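Local coordinates for fatty acid binding protein homolog (Echinococcus granulosus, PDB 1O8V) that binds fatty acids such as palmitate inside a beta-barrel and is implicated in the acquisition, storage and transport of lipids, at residues 18-21 with 22-26; 118-122 with 123-127. All coordinates share one frame; numbering follows the deposited sequence.

Contact 1 of 2, residues 18-21 with 22-26; sequences DKIM and ERLGV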
loop_
_atom_site.group_PDB
_atom_site.type_symbol
_atom_site.label_atom_id
_atom_site.label_comp_id
_atom_site.label_asym_id
_atom_site.label_seq_id
_atom_site.Cartn_x
_atom_site.Cartn_y
_atom_site.Cartn_z
ATOM N N ASP A 18 -9.947 8.770 -2.880
ATOM C CA ASP A 18 -10.316 10.078 -2.346
ATOM C C ASP A 18 -11.030 9.963 -1.011
ATOM O O ASP A 18 -10.672 10.641 -0.054
ATOM C CB ASP A 18 -11.145 10.899 -3.343
ATOM C CG ASP A 18 -12.369 10.161 -3.888
ATOM O OD1 ASP A 18 -12.459 8.910 -3.886
ATOM O OD2 ASP A 18 -13.319 10.804 -4.398
ATOM N N LYS A 19 -11.993 9.067 -0.937
ATOM C CA LYS A 19 -12.732 8.858 0.295
ATOM C C LYS A 19 -11.855 8.343 1.433
ATOM O O LYS A 19 -12.045 8.744 2.563
ATOM C CB LYS A 19 -13.925 7.949 0.052
ATOM C CG LYS A 19 -14.828 8.533 -1.013
ATOM C CD LYS A 19 -15.997 7.662 -1.307
ATOM C CE LYS A 19 -17.078 8.426 -2.026
ATOM N NZ LYS A 19 -18.338 7.635 -2.073
ATOM N N ILE A 20 -10.873 7.487 1.126
ATOM C CA ILE A 20 -9.925 6.998 2.129
ATOM C C ILE A 20 -9.111 8.171 2.677
ATOM O O ILE A 20 -8.975 8.342 3.887
ATOM C CB ILE A 20 -8.963 5.947 1.498
ATOM C CG1 ILE A 20 -9.698 4.633 1.222
ATOM C CG2 ILE A 20 -7.763 5.698 2.391
ATOM C CD1 ILE A 20 -10.147 3.878 2.451
ATOM N N MET A 21 -8.547 8.966 1.771
ATOM C CA MET A 21 -7.730 10.097 2.207
ATOM C C MET A 21 -8.539 11.095 3.047
ATOM O O MET A 21 -8.030 11.663 4.000
ATOM C CB MET A 21 -7.118 10.808 0.981
ATOM C CG MET A 21 -6.022 10.016 0.282
ATOM S SD MET A 21 -5.156 10.957 -0.988
ATOM C CE MET A 21 -6.437 11.096 -2.220
ATOM N N GLU A 22 -9.782 11.331 2.647
ATOM C CA GLU A 22 -10.664 12.249 3.361
ATOM C C GLU A 22 -10.874 11.751 4.794
ATOM O O GLU A 22 -10.756 12.502 5.751
ATOM C CB GLU A 22 -11.999 12.403 2.597
ATOM C CG GLU A 22 -11.837 13.209 1.301
ATOM C CD GLU A 22 -12.877 12.996 0.206
ATOM O OE1 GLU A 22 -13.897 12.338 0.447
ATOM O OE2 GLU A 22 -12.645 13.532 -0.916
ATOM N N ARG A 23 -11.124 10.456 4.946
ATOM C CA ARG A 23 -11.356 9.887 6.274
ATOM C C ARG A 23 -10.124 9.926 7.164
ATOM O O ARG A 23 -10.236 10.041 8.372
ATOM C CB ARG A 23 -11.874 8.435 6.152
ATOM C CG ARG A 23 -12.368 7.808 7.428
ATOM C CD ARG A 23 -13.535 8.536 8.083
ATOM N NE ARG A 23 -14.682 8.535 7.209
ATOM C CZ ARG A 23 -15.630 7.607 7.213
ATOM N NH1 ARG A 23 -15.591 6.606 8.085
ATOM N NH2 ARG A 23 -16.619 7.676 6.325
ATOM N N LEU A 24 -8.956 9.807 6.551
ATOM C CA LEU A 24 -7.674 9.797 7.279
ATOM C C LEU A 24 -7.166 11.197 7.631
ATOM O O LEU A 24 -6.161 11.331 8.344
ATOM C CB LEU A 24 -6.620 9.069 6.464
ATOM C CG LEU A 24 -6.797 7.561 6.347
ATOM C CD1 LEU A 24 -5.826 6.966 5.333
ATOM C CD2 LEU A 24 -6.666 6.923 7.717
ATOM N N GLY A 25 -7.829 12.233 7.139
ATOM C CA GLY A 25 -7.420 13.589 7.473
ATOM C C GLY A 25 -6.339 14.179 6.587
ATOM O O GLY A 25 -5.722 15.208 6.954
ATOM N N VAL A 26 -6.127 13.573 5.424
ATOM C CA VAL A 26 -5.153 14.074 4.478
ATOM C C VAL A 26 -5.614 15.458 4.003
ATOM O O VAL A 26 -6.798 15.661 3.701
ATOM C CB VAL A 26 -4.991 13.124 3.288
ATOM C CG1 VAL A 26 -3.937 13.648 2.339
ATOM C CG2 VAL A 26 -4.601 11.704 3.784
HETATM O O HOH W 1 -13.928 13.158 -3.410
#
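Backbone hydrogen bonds reach from E22 N back to D18 O (2.9 Å), and likewise from R23 to K19 and from L24 to I20, the i to i+4 pattern of an alpha-helix in its last turns. At the end the pattern changes: V26 N bonds to M21 O (3.0 Å), and L24 N makes a weak bond to the same oxygen. With G25 at positive phi (86°) and its N bonded back to E22 O, this is a Schellman motif closing helix 17-24. The reversal brings V26 back over the final turn, where its CG2 lies 3.9 Å from M21 CB and a little farther from M21 CG; the two side chains cross at a slant. V26 CG2 gets there by standing beside its own backbone N, since the other methyl, CG1, is anti to it (chi1 -178°).

Helix 17-24 and helix 28-36 form the helix-turn-helix lid over the barrel mouth of fatty-acid-binding proteins, and this contact ends the first of the pair. Its buried side is apolar. I20 and L24 lie side by side and point the same way, CG2 of I20 meeting CD1 of L24 at 3.7 Å. I20 rests on V124 and C126 of the barrel, while M21 touches the bound palmitic acid and also R31 and N35 of helix 28-36.

On the outer side the extended E22 chain runs back along the helix, its CG 3.1 Å from D18 O. The carboxylates of D18 and E22 are brought within 4.5 Å, OD2 to OE2. A water donates to both oxygens, at 2.6 Å to D18 OD2 and 2.8 Å to E22 OE2, which probably eases the repulsion between the two like charges.

Contact 2 of 2, residues 118-122 with 123-127; sequences TVKVD and EVVCV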
loop_
_atom_site.group_PDB
_atom_site.type_symbol
_atom_site.label_atom_id
_atom_site.label_comp_id
_atom_site.label_asym_id
_atom_site.label_seq_id
_atom_site.Cartn_x
_atom_site.Cartn_y
_atom_site.Cartn_z
ATOM N N THR A 118 -6.818 -3.591 -1.920
ATOM C CA THR A 118 -8.022 -3.058 -1.269
ATOM C C THR A 118 -7.590 -2.304 -0.023
ATOM O O THR A 118 -6.839 -2.839 0.770
ATOM C CB THR A 118 -8.937 -4.213 -0.882
ATOM O OG1 THR A 118 -9.331 -4.927 -2.062
ATOM C CG2 THR A 118 -10.241 -3.728 -0.239
ATOM N N VAL A 119 -8.063 -1.080 0.122
ATOM C CA VAL A 119 -7.716 -0.218 1.241
ATOM C C VAL A 119 -9.010 0.126 1.957
ATOM O O VAL A 119 -9.983 0.602 1.341
ATOM C CB VAL A 119 -7.033 1.080 0.755
ATOM C CG1 VAL A 119 -6.594 1.948 1.911
ATOM C CG2 VAL A 119 -5.872 0.745 -0.153
ATOM N N LYS A 120 -9.020 -0.107 3.262
ATOM C CA LYS A 120 -10.197 0.100 4.086
ATOM C C LYS A 120 -9.868 0.959 5.293
ATOM O O LYS A 120 -8.867 0.711 5.965
ATOM C CB LYS A 120 -10.757 -1.228 4.551
ATOM C CG LYS A 120 -11.336 -2.053 3.418
ATOM C CD LYS A 120 -12.055 -3.265 3.946
ATOM C CE LYS A 120 -11.108 -4.285 4.469
ATOM N NZ LYS A 120 -10.837 -5.288 3.425
ATOM N N VAL A 121 -10.719 1.930 5.575
ATOM C CA VAL A 121 -10.657 2.731 6.805
ATOM C C VAL A 121 -12.093 2.847 7.265
ATOM O O VAL A 121 -12.936 3.340 6.504
ATOM C CB VAL A 121 -10.049 4.161 6.559
ATOM C CG1 VAL A 121 -10.041 4.981 7.854
ATOM C CG2 VAL A 121 -8.655 4.064 6.015
ATOM N N ASP A 122 -12.362 2.403 8.484
ATOM C CA ASP A 122 -13.767 2.244 8.914
ATOM C C ASP A 122 -14.533 1.471 7.824
ATOM O O ASP A 122 -14.071 0.431 7.403
ATOM C CB ASP A 122 -14.386 3.614 9.188
ATOM C CG ASP A 122 -13.591 4.449 10.168
ATOM O OD1 ASP A 122 -13.008 3.890 11.136
ATOM O OD2 ASP A 122 -13.521 5.676 10.053
ATOM N N GLU A 123 -15.676 1.999 7.376
ATOM C CA GLU A 123 -16.489 1.387 6.327
ATOM C C GLU A 123 -16.110 1.756 4.900
ATOM O O GLU A 123 -16.701 1.245 3.935
ATOM C CB GLU A 123 -17.965 1.730 6.558
ATOM C CG GLU A 123 -18.435 3.040 5.964
ATOM C CD GLU A 123 -18.020 4.293 6.704
ATOM O OE1 GLU A 123 -17.354 4.209 7.750
ATOM O OE2 GLU A 123 -18.410 5.398 6.238
ATOM N N VAL A 124 -15.138 2.654 4.744
ATOM C CA VAL A 124 -14.711 3.147 3.435
ATOM C C VAL A 124 -13.867 2.135 2.726
ATOM O O VAL A 124 -12.973 1.540 3.339
ATOM C CB VAL A 124 -13.910 4.458 3.576
ATOM C CG1 VAL A 124 -13.506 4.993 2.196
ATOM C CG2 VAL A 124 -14.710 5.514 4.345
ATOM N N VAL A 125 -14.172 1.902 1.454
ATOM C CA VAL A 125 -13.481 0.923 0.647
ATOM C C VAL A 125 -12.898 1.543 -0.624
ATOM O O VAL A 125 -13.579 2.263 -1.351
ATOM C CB VAL A 125 -14.404 -0.244 0.230
ATOM C CG1 VAL A 125 -13.622 -1.287 -0.509
ATOM C CG2 VAL A 125 -15.094 -0.837 1.433
ATOM N N CYS A 126 -11.618 1.254 -0.865
ATOM C CA CYS A 126 -10.933 1.686 -2.068
ATOM C C CYS A 126 -10.300 0.454 -2.710
ATOM O O CYS A 126 -9.821 -0.437 -2.027
ATOM C CB CYS A 126 -9.854 2.711 -1.684
ATOM S SG CYS A 126 -8.455 2.822 -2.820
ATOM N N VAL A 127 -10.314 0.394 -4.040
ATOM C CA VAL A 127 -9.592 -0.646 -4.747
ATOM C C VAL A 127 -8.688 -0.003 -5.788
ATOM O O VAL A 127 -9.164 0.803 -6.592
ATOM C CB VAL A 127 -10.535 -1.658 -5.453
ATOM C CG1 VAL A 127 -9.699 -2.759 -6.024
ATOM C CG2 VAL A 127 -11.570 -2.209 -4.487
HETATM O O HOH W 2 -14.145 -0.610 4.946
#
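V119 and C126 face each other as a hydrogen-bonded antiparallel pair in the hairpin of strands 114-121 and 124-132, part of the beta-barrel of the fatty-acid-binding proteins. Bonds of 2.8 Å run both ways, V119 N to C126 O and C126 N to V119 O. V121 and V124 form the next such pair and close a type II' turn, with D122 at positive phi (49°) and E123 at its centre. Of their two bonds, V124 N to V121 O is the shorter at 2.9 Å.

The face carrying V119, V121, V124 and C126 is the more buried, packed under helix 17-24. V119 CB and C126 CB stand 4.1 Å apart across the strands. R23 of the helix touches V121 and V124, and V119 touches the bound palmitic acid, so this face combines helix packing with part of the ligand cavity's wall.

The face of T118, K120, V125 and V127 is more open to solvent. T118 and V125 meet there only at a methyl pair, CG2 to CG1, 4.2 Å apart. T118 presents this methyl because chi1 (-61°) sets CG2 anti to the backbone N and OG1 beside it. The K120 chain bends at chi3 and chi4, and its NZ forms a salt bridge with E107 on the adjacent strand 103-111. At the exposed turn the carboxylate of D122 forms a salt bridge through OD2 with NZ of K102, and that of E123 is paired with R23 of helix 17-24, so both have opposite charges nearby. A water spans the turn, donating to D122 O at 2.7 Å and to V124 O at 2.9 Å; V124 O thus receives both this water and V121 N.

Contact 1 comes first along the chain, ending the opening lid helix; contact 2 follows about a hundred residues later, at the turn between the last two barrel strands. Their centres nevertheless lie about 10 Å apart, on the same side of the chain's centre. Helix 17-24 rests directly on the hairpin, with I20 CD1 3.5 Å from V119 O. At the solvent edge R23 reaches the turn through two salt bridges, NH2 to E123 OE2 at 2.9 Å and NH1 to D122 OD2 at 3.0 Å. Lid and barrel wall are thereby joined beside the ligand cavity, which both contacts line.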